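Local coordinates for extracellular solute-binding protein, family 5 (Chelativorans sp., PDB 6WM6) that binds EDTA and related aminopolycarboxylates in the periplasm, probably handing them to an ABC transporter for uptake, at residues 447-450 with 451-455; 469-472 with 473-477. All coordinates share one frame; numbering follows the deposited sequence.

In the fold
Both contacts are local, a loop turn and a helix end, in series, nearest atoms about 11 Å apart. Interaction 1 (447-455) is a surface contact in the loop between strands 436-439 and 456-462, its centre about 22 Å from that of the chain. Interaction 2 (469-477) comes after strand 456-462, on helix 467-474 and the residues that follow it; it is partly buried, about 14 Å from the chain centre, and packs on helix 489-499. The chemistry differs accordingly. In interaction 1 an asparagine side chain supplies two of the three hydrogen bonds, whereas in interaction 2 all three protein bonds across the contact join backbone groups, and aliphatic and aromatic side chains fill in around them.

Interaction 1: 447-450 with 451-455; sequences DYLL and SGNFD
The side-chain amide of N453 lies across L450 at about a right angle and uses both its ends on the preceding backbone. ND2 donates to Y448 O (3.1 Å, 151° at the hydrogen), with the acceptor close to the amide plane. OD1 accepts from L450 N at 2.8 Å, the donor standing above the carbonyl plane rather than on a lone pair. A chi1 of 74°, which sets CG between the backbone N and carbonyl carbon, folds the amide back over the turn, where L450 CG packs 3.7 Å from N453 ND2. Residues 450-453 form a type I beta turn, closed by N453 N to L450 O at 3.1 Å and 178°.

The second perpendicular pair is apolar. L449 CD2 sits over one face of the F454 ring, 3.9 Å from the centroid, in a CH-pi contact offset toward the rim. L450 O instead meets the ring's edge, 3.2 Å from F454 CD1. N312, just beyond strand 305-311, bonds to S451 O and F454 O, tying the turn there.

Donor and acceptor ends of the N453 amide therefore each meet their complement, which fixes its flip and holds this surface turn in shape, while F454 is buried.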
ATOM      1  N   ASP A 447       9.662   3.852  10.582  1.00 24.93           N
ATOM      2  CA  ASP A 447      11.067   3.965  10.191  1.00 31.64           C
ATOM      3  C   ASP A 447      11.967   4.242  11.390  1.00 26.41           C
ATOM      4  O   ASP A 447      13.156   3.862  11.388  1.00 27.25           O
ATOM      5  CB  ASP A 447      11.234   5.117   9.192  1.00 36.38           C
ATOM      6  CG  ASP A 447      11.012   4.690   7.755  1.00 58.85           C
ATOM      7  OD1 ASP A 447      10.818   3.480   7.506  1.00 56.93           O
ATOM      8  OD2 ASP A 447      11.040   5.575   6.870  1.00 52.71           O
ATOM      9  N   TYR A 448      11.447   4.925  12.401  1.00 23.61           N
ATOM     10  CA  TYR A 448      12.249   5.344  13.547  1.00 22.17           C
ATOM     11  C   TYR A 448      12.108   4.403  14.747  1.00 21.91           C
ATOM     12  O   TYR A 448      12.714   4.664  15.791  1.00 22.51           O
ATOM     13  CB  TYR A 448      11.891   6.769  13.942  1.00 24.81           C
ATOM     14  CG  TYR A 448      12.293   7.799  12.893  1.00 33.35           C
ATOM     15  CD1 TYR A 448      13.433   7.618  12.121  1.00 52.51           C
ATOM     16  CD2 TYR A 448      11.529   8.937  12.674  1.00 50.58           C
ATOM     17  CE1 TYR A 448      13.810   8.542  11.165  1.00 52.53           C
ATOM     18  CE2 TYR A 448      11.897   9.869  11.714  1.00 59.03           C
ATOM     19  CZ  TYR A 448      13.041   9.662  10.966  1.00 60.49           C
ATOM     20  OH  TYR A 448      13.421  10.577  10.012  1.00 67.59           O
ATOM     21  N   LEU A 449      11.367   3.305  14.621  1.00 20.32           N
ATOM     22  CA  LEU A 449      11.289   2.350  15.720  1.00 20.20           C
ATOM     23  C   LEU A 449      12.661   1.752  16.002  1.00 21.11           C
ATOM     24  O   LEU A 449      13.445   1.470  15.084  1.00 22.34           O
ATOM     25  CB  LEU A 449      10.309   1.220  15.393  1.00 22.66           C
ATOM     26  CG  LEU A 449       8.833   1.587  15.346  1.00 19.89           C
ATOM     27  CD1 LEU A 449       8.023   0.445  14.738  1.00 23.71           C
ATOM     28  CD2 LEU A 449       8.310   1.935  16.729  1.00 22.68           C
ATOM     29  N   LEU A 450      12.943   1.534  17.283  1.00 19.37           N
ATOM     30  CA  LEU A 450      14.151   0.869  17.747  1.00 20.76           C
ATOM     31  C   LEU A 450      13.756  -0.187  18.774  1.00 23.50           C
ATOM     32  O   LEU A 450      12.754  -0.039  19.478  1.00 22.29           O
ATOM     33  CB  LEU A 450      15.099   1.852  18.432  1.00 22.84           C
ATOM     34  CG  LEU A 450      15.568   3.025  17.577  1.00 24.47           C
ATOM     35  CD1 LEU A 450      16.215   4.071  18.479  1.00 27.87           C
ATOM     36  CD2 LEU A 450      16.528   2.570  16.505  1.00 26.01           C
ATOM     37  N   SER A 451      14.584  -1.230  18.895  1.00 23.51           N
ATOM     38  CA  SER A 451      14.310  -2.230  19.923  1.00 24.22           C
ATOM     39  C   SER A 451      14.149  -1.579  21.285  1.00 25.39           C
ATOM     40  O   SER A 451      13.413  -2.093  22.138  1.00 26.29           O
ATOM     41  CB  SER A 451      15.419  -3.265  19.978  1.00 29.74           C
ATOM     42  OG  SER A 451      15.481  -4.019  18.795  1.00 39.61           O
ATOM     43  N   GLY A 452      14.837  -0.469  21.520  1.00 23.11           N
ATOM     44  CA  GLY A 452      14.818   0.194  22.791  1.00 23.94           C
ATOM     45  C   GLY A 452      13.871   1.339  23.021  1.00 24.73           C
ATOM     46  O   GLY A 452      13.872   1.871  24.134  1.00 28.10           O
ATOM     47  N   ASN A 453      13.030   1.737  22.036  1.00 23.51           N
ATOM     48  CA  ASN A 453      12.249   2.961  22.180  1.00 22.65           C
ATOM     49  C   ASN A 453      10.736   2.795  22.155  1.00 23.88           C
ATOM     50  O   ASN A 453      10.009   3.793  22.124  1.00 28.04           O
ATOM     51  CB  ASN A 453      12.692   4.040  21.178  1.00 24.79           C
ATOM     52  CG  ASN A 453      12.234   3.764  19.757  1.00 24.21           C
ATOM     53  OD1 ASN A 453      11.579   2.756  19.461  1.00 23.74           O
ATOM     54  ND2 ASN A 453      12.571   4.677  18.850  1.00 27.93           N
ATOM     55  N   PHE A 454      10.221   1.566  22.190  1.00 21.42           N
ATOM     56  CA  PHE A 454       8.774   1.363  22.223  1.00 19.47           C
ATOM     57  C   PHE A 454       8.479   0.005  22.843  1.00 18.67           C
ATOM     58  O   PHE A 454       9.312  -0.898  22.850  1.00 20.45           O
ATOM     59  CB  PHE A 454       8.129   1.429  20.815  1.00 19.67           C
ATOM     60  CG  PHE A 454       8.311   0.172  20.004  1.00 19.32           C
ATOM     61  CD1 PHE A 454       9.544  -0.142  19.466  1.00 18.74           C
ATOM     62  CD2 PHE A 454       7.266  -0.694  19.800  1.00 18.30           C
ATOM     63  CE1 PHE A 454       9.738  -1.288  18.728  1.00 19.57           C
ATOM     64  CE2 PHE A 454       7.438  -1.861  19.062  1.00 20.30           C
ATOM     65  CZ  PHE A 454       8.671  -2.158  18.522  1.00 19.71           C
ATOM     66  N   ASP A 455       7.251  -0.151  23.325  1.00 17.74           N
ATOM     67  CA  ASP A 455       6.719  -1.454  23.701  1.00 17.65           C
ATOM     68  C   ASP A 455       5.560  -1.893  22.832  1.00 18.08           C
ATOM     69  O   ASP A 455       5.465  -3.080  22.484  1.00 17.72           O
ATOM     70  CB  ASP A 455       6.286  -1.405  25.173  1.00 19.02           C
ATOM     71  CG  ASP A 455       7.404  -0.983  26.091  1.00 20.74           C
ATOM     72  OD1 ASP A 455       8.459  -1.665  26.083  1.00 22.08           O
ATOM     73  OD2 ASP A 455       7.301   0.061  26.776  1.00 22.47           O
TER

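Interaction 2: 469-472 with 473-477. With SO4 (sulfate ion), chain D.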
ATOM      1  N   VAL A 469       4.147 -12.509  -1.176  1.00 16.72           N
ATOM      2  CA  VAL A 469       5.186 -11.527  -1.480  1.00 17.09           C
ATOM      3  C   VAL A 469       5.269 -10.500  -0.364  1.00 17.09           C
ATOM      4  O   VAL A 469       6.353 -10.189   0.146  1.00 18.28           O
ATOM      5  CB  VAL A 469       4.949 -10.885  -2.855  1.00 17.79           C
ATOM      6  CG1 VAL A 469       5.991  -9.768  -3.099  1.00 17.72           C
ATOM      7  CG2 VAL A 469       5.032 -11.948  -3.949  1.00 19.03           C
ATOM      8  N   LYS A 470       4.117  -9.998   0.080  1.00 16.32           N
ATOM      9  CA  LYS A 470       4.127  -9.042   1.181  1.00 16.49           C
ATOM     10  C   LYS A 470       4.704  -9.670   2.433  1.00 17.50           C
ATOM     11  O   LYS A 470       5.498  -9.046   3.156  1.00 18.54           O
ATOM     12  CB  LYS A 470       2.714  -8.529   1.457  1.00 18.90           C
ATOM     13  CG  LYS A 470       2.581  -7.589   2.660  1.00 20.81           C
ATOM     14  CD  LYS A 470       3.345  -6.316   2.417  1.00 22.82           C
ATOM     15  CE  LYS A 470       3.124  -5.307   3.539  1.00 22.29           C
ATOM     16  NZ  LYS A 470       3.735  -4.027   3.172  1.00 24.56           N
ATOM     17  N   ALA A 471       4.331 -10.915   2.711  1.00 16.92           N
ATOM     18  CA  ALA A 471       4.790 -11.565   3.929  1.00 17.18           C
ATOM     19  C   ALA A 471       6.299 -11.666   3.974  1.00 17.49           C
ATOM     20  O   ALA A 471       6.898 -11.548   5.055  1.00 18.35           O
ATOM     21  CB  ALA A 471       4.147 -12.946   4.033  1.00 16.64           C
ATOM     22  N   GLY A 472       6.941 -11.869   2.821  1.00 17.83           N
ATOM     23  CA  GLY A 472       8.389 -11.936   2.762  1.00 19.88           C
ATOM     24  C   GLY A 472       9.072 -10.635   3.116  1.00 21.60           C
ATOM     25  O   GLY A 472      10.294 -10.641   3.369  1.00 25.09           O
ATOM     26  N   GLN A 473       8.351  -9.528   3.148  1.00 19.99           N
ATOM     27  CA  GLN A 473       8.896  -8.224   3.543  0.59 21.65           C
ATOM     28  C   GLN A 473       8.715  -7.908   5.007  1.00 24.67           C
ATOM     29  O   GLN A 473       9.370  -6.977   5.508  1.00 29.22           O
ATOM     30  CB  GLN A 473       8.156  -7.110   2.796  0.59 23.91           C
ATOM     31  CG  GLN A 473       8.315  -7.131   1.331  0.59 20.20           C
ATOM     32  CD  GLN A 473       9.752  -6.929   0.937  0.59 22.76           C
ATOM     33  OE1 GLN A 473      10.353  -5.903   1.260  0.59 26.66           O
ATOM     34  NE2 GLN A 473      10.321  -7.915   0.258  0.59 27.97           N
ATOM     35  N   ILE A 474       7.894  -8.660   5.721  1.00 20.61           N
ATOM     36  CA  ILE A 474       7.474  -8.337   7.073  1.00 23.24           C
ATOM     37  C   ILE A 474       7.983  -9.356   8.085  1.00 23.46           C
ATOM     38  O   ILE A 474       8.306  -8.993   9.214  1.00 26.21           O
ATOM     39  CB  ILE A 474       5.928  -8.255   7.166  1.00 31.45           C
ATOM     40  CG1 ILE A 474       5.376  -7.053   6.425  1.00 41.38           C
ATOM     41  CG2 ILE A 474       5.493  -8.221   8.650  1.00 33.70           C
ATOM     42  CD1 ILE A 474       3.851  -7.075   6.394  1.00 30.73           C
ATOM     43  N   PHE A 475       7.974 -10.648   7.754  1.00 19.92           N
ATOM     44  CA  PHE A 475       8.073 -11.701   8.758  1.00 19.36           C
ATOM     45  C   PHE A 475       9.426 -12.394   8.778  1.00 22.77           C
ATOM     46  O   PHE A 475       9.626 -13.281   9.605  1.00 25.59           O
ATOM     47  CB  PHE A 475       6.958 -12.743   8.590  1.00 19.73           C
ATOM     48  CG  PHE A 475       5.578 -12.176   8.768  1.00 18.22           C
ATOM     49  CD1 PHE A 475       5.017 -12.053  10.043  1.00 20.83           C
ATOM     50  CD2 PHE A 475       4.816 -11.767   7.689  1.00 17.12           C
ATOM     51  CE1 PHE A 475       3.752 -11.524  10.213  1.00 21.38           C
ATOM     52  CE2 PHE A 475       3.561 -11.235   7.856  1.00 18.73           C
ATOM     53  CZ  PHE A 475       3.036 -11.094   9.126  1.00 19.72           C
ATOM     54  N   LEU A 476      10.339 -12.020   7.900  1.00 20.94           N
ATOM     55  CA  LEU A 476      11.635 -12.687   7.816  1.00 21.32           C
ATOM     56  C   LEU A 476      12.623 -11.966   8.714  1.00 21.49           C
ATOM     57  O   LEU A 476      12.551 -10.744   8.911  1.00 23.27           O
ATOM     58  CB  LEU A 476      12.135 -12.689   6.373  1.00 25.30           C
ATOM     59  CG  LEU A 476      11.694 -13.831   5.447  1.00 38.92           C
ATOM     60  CD1 LEU A 476      10.225 -14.158   5.560  1.00 28.94           C
ATOM     61  CD2 LEU A 476      12.043 -13.489   4.004  1.00 33.34           C
ATOM     62  N   ARG A 477      13.540 -12.729   9.288  1.00 24.31           N
ATOM     63  CA  ARG A 477      14.646 -12.100   9.990  1.00 28.20           C
ATOM     64  C   ARG A 477      15.356 -11.157   9.017  1.00 28.73           C
ATOM     65  O   ARG A 477      15.502 -11.450   7.826  1.00 31.54           O
ATOM     66  CB  ARG A 477      15.623 -13.160  10.487  1.00 32.14           C
ATOM     67  CG  ARG A 477      15.062 -14.089  11.533  1.00 44.21           C
ATOM     68  CD  ARG A 477      15.927 -15.337  11.645  1.00 66.65           C
ATOM     69  NE  ARG A 477      15.669 -16.284  10.562  1.00 77.54           N
ATOM     70  CZ  ARG A 477      16.290 -17.452  10.427  1.00 81.75           C
ATOM     71  NH1 ARG A 477      17.213 -17.820  11.305  1.00 82.22           N
ATOM     72  NH2 ARG A 477      15.989 -18.250   9.413  1.00 82.47           N
TER
HETATM   73  S   SO4 D 603      13.062  -8.260  -1.779  1.00 28.75           S
HETATM   74  O1  SO4 D 603      13.941  -7.132  -2.136  1.00 27.10           O
HETATM   75  O2  SO4 D 603      11.751  -8.075  -2.406  1.00 26.19           O
HETATM   76  O3  SO4 D 603      12.834  -8.297  -0.334  1.00 35.09           O
HETATM   77  O4  SO4 D 603      13.652  -9.510  -2.244  1.00 31.82           O
HETATM   78  O   HOH W   1       8.889 -10.859  -0.364  1.00 28.26           O
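Q473 folds onto the helical turn before it: its N donates to K470 O at 2.9 Å, and its CB lies 3.3 Å from that same K470 O. With CG anti to the carbonyl carbon (chi1 -63°), a bend at chi2 (-63°) turns its amide back along the chain. In the conformer described, Q473 NE2 reaches O3 of a sulfate, probably from the crystallisation liquor, at 2.6 Å; since a second conformer exists, this bond may be only partly occupied. Q473 OE1 is taken by R480, and R143 also binds the sulfate.

The bonding marks the C-terminal end of helix 467-474, where 3-10-like i+3 bonds enter. A471 O accepts both I474 N (3.1 Å) and F475 N (3.0 Å), the first from above its carbonyl plane and the second nearly along the C=O axis. Next to it, L476 folds back over G472, with CD2 3.4 Å from G472 O.

On another side K470 crosses I474 at a slant, its CE pressed tightly against I474 CD1 at 3.4 Å, while NZ goes on to Q481. A471 CB meets F475 CD2 at 3.9 Å, and I495 of helix 489-499 packs against both residues.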